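PDB 3DBO: uncharacterized protein from Mycobacterium tuberculosis, which is the probable toxin of the VapBC5 toxin-antitoxin system, a PIN-family ribonuclease with magnesium as cofactor and limited activity seen in complex with its antitoxin VapB5. Local coordinates for residues 113-116 with 117-120; 95-98 with 99-103. All coordinates share one frame; numbering follows the deposited sequence.

Both contacts are local, each one running along a single helix of the PIN domain, and neither closes a loop. Following the chain, contact 2 comes first, at 95-103 in the middle of helix 91-107; contact 1 follows at 113-120, in the first turns of the next helix, 113-124. They therefore stand in series, neither nested nor crossed, with centres about 10 Å apart. The two helices meet through tryptophans: Trp97 of contact 2 stacks with Trp117 of contact 1, while Ile113 and Ala120 also touch Trp97. Contact 1 carries Asp115, a predicted magnesium ligand, whereas contact 2 lies farther out, at the surface.

Contact 1. Residues 113-116 with 117-120; sequences INDL and WIAA
A chi1 of -74° sets CG of Trp117 anti to its own carbonyl carbon and lays the indole beside Ile113 and Asn114. Contact is made at the pyrrole part of the indole, where Trp117 CD1 rests 3.3 Å from Ile113 O. That same carbonyl accepts the backbone N-H of Trp117 in a helical bond. The side chain of Ile113 has two conformers; in one of them it runs beside the indole in the same direction, and CG1 comes to 4.1 Å from Trp117 NE1, a contact that remains tentative. Asn114 reaches the ring obliquely, OD1 4.1 Å from Trp117 CD1, with amide and ring planes 65° apart; its ND2 is held by Glu57. On another flank Ile118 lies alongside Asp115, its CD1 3.8 Å from Asp115 OD1, a methyl group beside the carboxylate. Asp115 is a predicted magnesium ligand; Arg112 forms a salt bridge with OD1, while the carboxylate of Asp135 comes close to OD2. Four i to i+4 backbone bonds bind the turns, from Trp117 N to Ile113 O through Ala120 N to Leu116 O (2.8 Å). Helix 113-124 packs against two others: Asn114, Trp117 and Ile118 touch Val53 of helix 52-64, whereas Leu116 bears on Trp97 and Leu100 of helix 91-107. Ile118 also approaches Asp26, the other predicted magnesium ligand, just beyond the end of strand 22-25.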
loop_
_atom_site.group_PDB
_atom_site.type_symbol
_atom_site.label_atom_id
_atom_site.label_comp_id
_atom_site.label_asym_id
_atom_site.label_seq_id
_atom_site.Cartn_x
_atom_site.Cartn_y
_atom_site.Cartn_z
ATOM N N ILE B 113 -2.142 2.956 -11.561
ATOM C CA ILE B 113 -2.556 4.295 -11.115
ATOM C C ILE B 113 -2.802 4.365 -9.595
ATOM O O ILE B 113 -2.455 5.360 -8.957
ATOM C CB ILE B 113 -3.738 4.885 -11.942
ATOM C CG1 ILE B 113 -3.861 6.392 -11.692
ATOM C CG2 ILE B 113 -5.044 4.192 -11.610
ATOM C CD1 ILE B 113 -4.718 7.136 -12.717
ATOM N N ASN B 114 -3.365 3.306 -9.016
ATOM C CA ASN B 114 -3.629 3.298 -7.588
ATOM C C ASN B 114 -2.321 3.236 -6.795
ATOM O O ASN B 114 -2.219 3.857 -5.753
ATOM C CB ASN B 114 -4.569 2.172 -7.192
ATOM C CG ASN B 114 -6.034 2.591 -7.229
ATOM O OD1 ASN B 114 -6.372 3.710 -7.638
ATOM N ND2 ASN B 114 -6.914 1.687 -6.782
ATOM N N ASP B 115 -1.319 2.530 -7.322
ATOM C CA ASP B 115 0.026 2.586 -6.714
ATOM C C ASP B 115 0.650 3.971 -6.804
ATOM O O ASP B 115 1.317 4.410 -5.866
ATOM C CB ASP B 115 0.976 1.524 -7.298
ATOM C CG ASP B 115 0.753 0.141 -6.671
ATOM O OD1 ASP B 115 0.033 0.046 -5.639
ATOM O OD2 ASP B 115 1.291 -0.848 -7.201
ATOM N N LEU B 116 0.384 4.691 -7.892
ATOM C CA LEU B 116 0.904 6.072 -7.999
ATOM C C LEU B 116 0.286 6.997 -6.951
ATOM O O LEU B 116 0.989 7.833 -6.365
ATOM C CB LEU B 116 0.714 6.640 -9.412
ATOM C CG LEU B 116 1.471 7.952 -9.701
ATOM C CD1 LEU B 116 3.020 7.811 -9.505
ATOM C CD2 LEU B 116 1.118 8.388 -11.141
ATOM N N TRP B 117 -1.019 6.845 -6.699
ATOM C CA TRP B 117 -1.678 7.550 -5.587
ATOM C C TRP B 117 -1.035 7.230 -4.229
ATOM O O TRP B 117 -0.791 8.115 -3.430
ATOM C CB TRP B 117 -3.201 7.268 -5.567
ATOM C CG TRP B 117 -3.967 8.000 -6.666
ATOM C CD1 TRP B 117 -4.643 7.457 -7.722
ATOM C CD2 TRP B 117 -4.138 9.414 -6.758
ATOM N NE1 TRP B 117 -5.239 8.474 -8.485
ATOM C CE2 TRP B 117 -4.924 9.678 -7.911
ATOM C CE3 TRP B 117 -3.682 10.492 -5.984
ATOM C CZ2 TRP B 117 -5.269 10.989 -8.308
ATOM C CZ3 TRP B 117 -4.026 11.809 -6.386
ATOM C CH2 TRP B 117 -4.826 12.028 -7.526
ATOM N N ILE B 118 -0.747 5.961 -3.979
ATOM C CA ILE B 118 -0.042 5.580 -2.755
ATOM C C ILE B 118 1.317 6.279 -2.642
ATOM O O ILE B 118 1.607 6.903 -1.613
ATOM C CB ILE B 118 0.098 4.056 -2.639
ATOM C CG1 ILE B 118 -1.295 3.432 -2.429
ATOM C CG2 ILE B 118 0.992 3.687 -1.428
ATOM C CD1 ILE B 118 -1.295 1.890 -2.640
ATOM N N ALA B 119 2.118 6.193 -3.707
ATOM C CA ALA B 119 3.436 6.819 -3.753
ATOM C C ALA B 119 3.321 8.336 -3.592
ATOM O O ALA B 119 4.132 8.945 -2.889
ATOM C CB ALA B 119 4.132 6.481 -5.055
ATOM N N ALA B 120 2.292 8.937 -4.207
ATOM C CA ALA B 120 2.069 10.386 -4.069
ATOM C C ALA B 120 1.788 10.785 -2.624
ATOM O O ALA B 120 2.331 11.769 -2.116
ATOM C CB ALA B 120 0.936 10.868 -5.027
#

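Contact 2. Residues 95-98 with 99-103; sequences RMWA and RLRIH
Trp97 and Arg101 lie side by side, one helical turn apart and pointing the same way, with the aliphatic stem of the arginine over one face of the indole. Arg101 CB sits above the six-membered ring of Trp97, 4.2 Å from its centroid and 17° off the ring normal, a CH-pi contact displaced toward the rim. CG continues along that face, 4.0 Å from Trp97 CH2. The arginine chain bends at chi2 (64°): CB and CG lie over the ring, whereas the guanidinium leads away from it, its plane 84° from that of the indole. Arg101 NH2 makes a weak hydrogen bond to the backbone of the chain of another protein, probably the antitoxin VapB5. Met96 and Leu100 pack at an angle to each other on another flank of the helix. Met96 CG lies 3.8 Å from Leu100 CD1, and the bend of the methionine at chi2 brings SD round beside Leu100 CG, at 4.0 Å. Leu100 CG also rests 3.4 Å from Met96 O, the acceptor of Leu100 N at 2.9 Å in an almost straight bond. Three further i to i+4 bonds carry the helix on, from Arg99 N to Arg95 O, Arg101 N to Trp97 O and Ile102 N to Ala98 O. Leu100 is buried against Ala142 and Val145, and Met96 reaches Ser144 and Ala123, while Arg95, Arg99 and Ile102 are exposed. Arg101 packs on Leu116. The arrangement is that of an amphipathic outer helix of the alpha/beta PIN fold, laid against the loop before strand 147-149 and against helix 113-124, which bears the predicted magnesium ligand Asp115.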
loop_
_atom_site.group_PDB
_atom_site.type_symbol
_atom_site.label_atom_id
_atom_site.label_comp_id
_atom_site.label_asym_id
_atom_site.label_seq_id
_atom_site.Cartn_x
_atom_site.Cartn_y
_atom_site.Cartn_z
ATOM N N ARG B 95 -0.826 17.255 -5.703
ATOM C CA ARG B 95 0.254 17.951 -6.409
ATOM C C ARG B 95 1.424 17.023 -6.705
ATOM O O ARG B 95 2.004 17.063 -7.797
ATOM C CB ARG B 95 0.688 19.169 -5.605
ATOM C CG ARG B 95 -0.446 20.218 -5.521
ATOM C CD ARG B 95 0.022 21.467 -4.741
ATOM N NE ARG B 95 -1.101 22.377 -4.529
ATOM C CZ ARG B 95 -1.705 22.578 -3.358
ATOM N NH1 ARG B 95 -1.286 21.959 -2.250
ATOM N NH2 ARG B 95 -2.726 23.428 -3.293
ATOM N N MET B 96 1.750 16.178 -5.731
ATOM C CA MET B 96 2.804 15.184 -5.901
ATOM C C MET B 96 2.465 14.192 -7.014
ATOM O O MET B 96 3.342 13.850 -7.819
ATOM C CB MET B 96 3.065 14.443 -4.570
ATOM C CG MET B 96 4.273 13.450 -4.638
ATOM S SD MET B 96 5.851 14.237 -5.081
ATOM C CE MET B 96 6.239 15.025 -3.520
ATOM N N TRP B 97 1.209 13.714 -7.051
ATOM C CA TRP B 97 0.783 12.757 -8.068
ATOM C C TRP B 97 1.068 13.321 -9.461
ATOM O O TRP B 97 1.584 12.605 -10.308
ATOM C CB TRP B 97 -0.709 12.449 -7.940
ATOM C CG TRP B 97 -1.246 11.330 -8.809
ATOM C CD1 TRP B 97 -1.390 10.021 -8.460
ATOM C CD2 TRP B 97 -1.734 11.450 -10.147
ATOM N NE1 TRP B 97 -1.950 9.313 -9.502
ATOM C CE2 TRP B 97 -2.160 10.171 -10.553
ATOM C CE3 TRP B 97 -1.851 12.527 -11.045
ATOM C CZ2 TRP B 97 -2.712 9.929 -11.822
ATOM C CZ3 TRP B 97 -2.394 12.276 -12.317
ATOM C CH2 TRP B 97 -2.818 10.997 -12.682
ATOM N N ALA B 98 0.756 14.596 -9.676
ATOM C CA ALA B 98 0.993 15.220 -10.980
ATOM C C ALA B 98 2.489 15.212 -11.359
ATOM O O ALA B 98 2.828 14.894 -12.496
ATOM C CB ALA B 98 0.427 16.673 -10.997
ATOM N N ARG B 99 3.355 15.602 -10.428
ATOM C CA ARG B 99 4.807 15.614 -10.655
ATOM C C ARG B 99 5.307 14.209 -11.003
ATOM O O ARG B 99 6.024 14.024 -11.994
ATOM C CB ARG B 99 5.553 16.132 -9.409
ATOM C CG ARG B 99 7.061 16.283 -9.615
ATOM C CD ARG B 99 7.752 17.109 -8.518
ATOM N NE ARG B 99 9.132 17.397 -8.920
ATOM C CZ ARG B 99 9.862 18.432 -8.501
ATOM N NH1 ARG B 99 9.354 19.321 -7.655
ATOM N NH2 ARG B 99 11.110 18.585 -8.953
ATOM N N LEU B 100 4.920 13.235 -10.186
ATOM C CA LEU B 100 5.346 11.840 -10.409
ATOM C C LEU B 100 4.793 11.278 -11.719
ATOM O O LEU B 100 5.497 10.581 -12.459
ATOM C CB LEU B 100 4.991 10.950 -9.203
ATOM C CG LEU B 100 5.607 11.343 -7.852
ATOM C CD1 LEU B 100 5.102 10.413 -6.749
ATOM C CD2 LEU B 100 7.143 11.366 -7.913
ATOM N N ARG B 101 3.536 11.597 -12.023
ATOM C CA ARG B 101 2.914 11.178 -13.276
ATOM C C ARG B 101 3.637 11.710 -14.517
ATOM O O ARG B 101 3.843 10.965 -15.485
ATOM C CB ARG B 101 1.418 11.569 -13.329
ATOM C CG ARG B 101 0.668 11.031 -14.552
ATOM C CD ARG B 101 0.617 9.521 -14.553
ATOM N NE ARG B 101 0.299 8.945 -15.866
ATOM C CZ ARG B 101 1.204 8.600 -16.785
ATOM N NH1 ARG B 101 2.487 8.794 -16.578
ATOM N NH2 ARG B 101 0.808 8.044 -17.929
ATOM N N ILE B 102 4.019 12.979 -14.502
ATOM C CA ILE B 102 4.741 13.514 -15.673
ATOM C C ILE B 102 6.164 12.907 -15.762
ATOM O O ILE B 102 6.617 12.559 -16.855
ATOM C CB ILE B 102 4.787 15.071 -15.651
ATOM C CG1 ILE B 102 3.467 15.618 -16.154
ATOM C CG2 ILE B 102 5.813 15.634 -16.646
ATOM C CD1 ILE B 102 3.332 15.482 -17.635
ATOM N N HIS B 103 6.810 12.724 -14.614
ATOM C CA HIS B 103 8.104 12.039 -14.550
ATOM C C HIS B 103 8.027 10.696 -15.298
ATOM O O HIS B 103 8.843 10.426 -16.199
ATOM C CB HIS B 103 8.533 11.865 -13.088
ATOM C CG HIS B 103 9.878 11.227 -12.918
ATOM N ND1 HIS B 103 11.053 11.873 -13.240
ATOM C CD2 HIS B 103 10.234 10.006 -12.449
ATOM C CE1 HIS B 103 12.074 11.074 -12.980
ATOM N NE2 HIS B 103 11.605 9.932 -12.509
#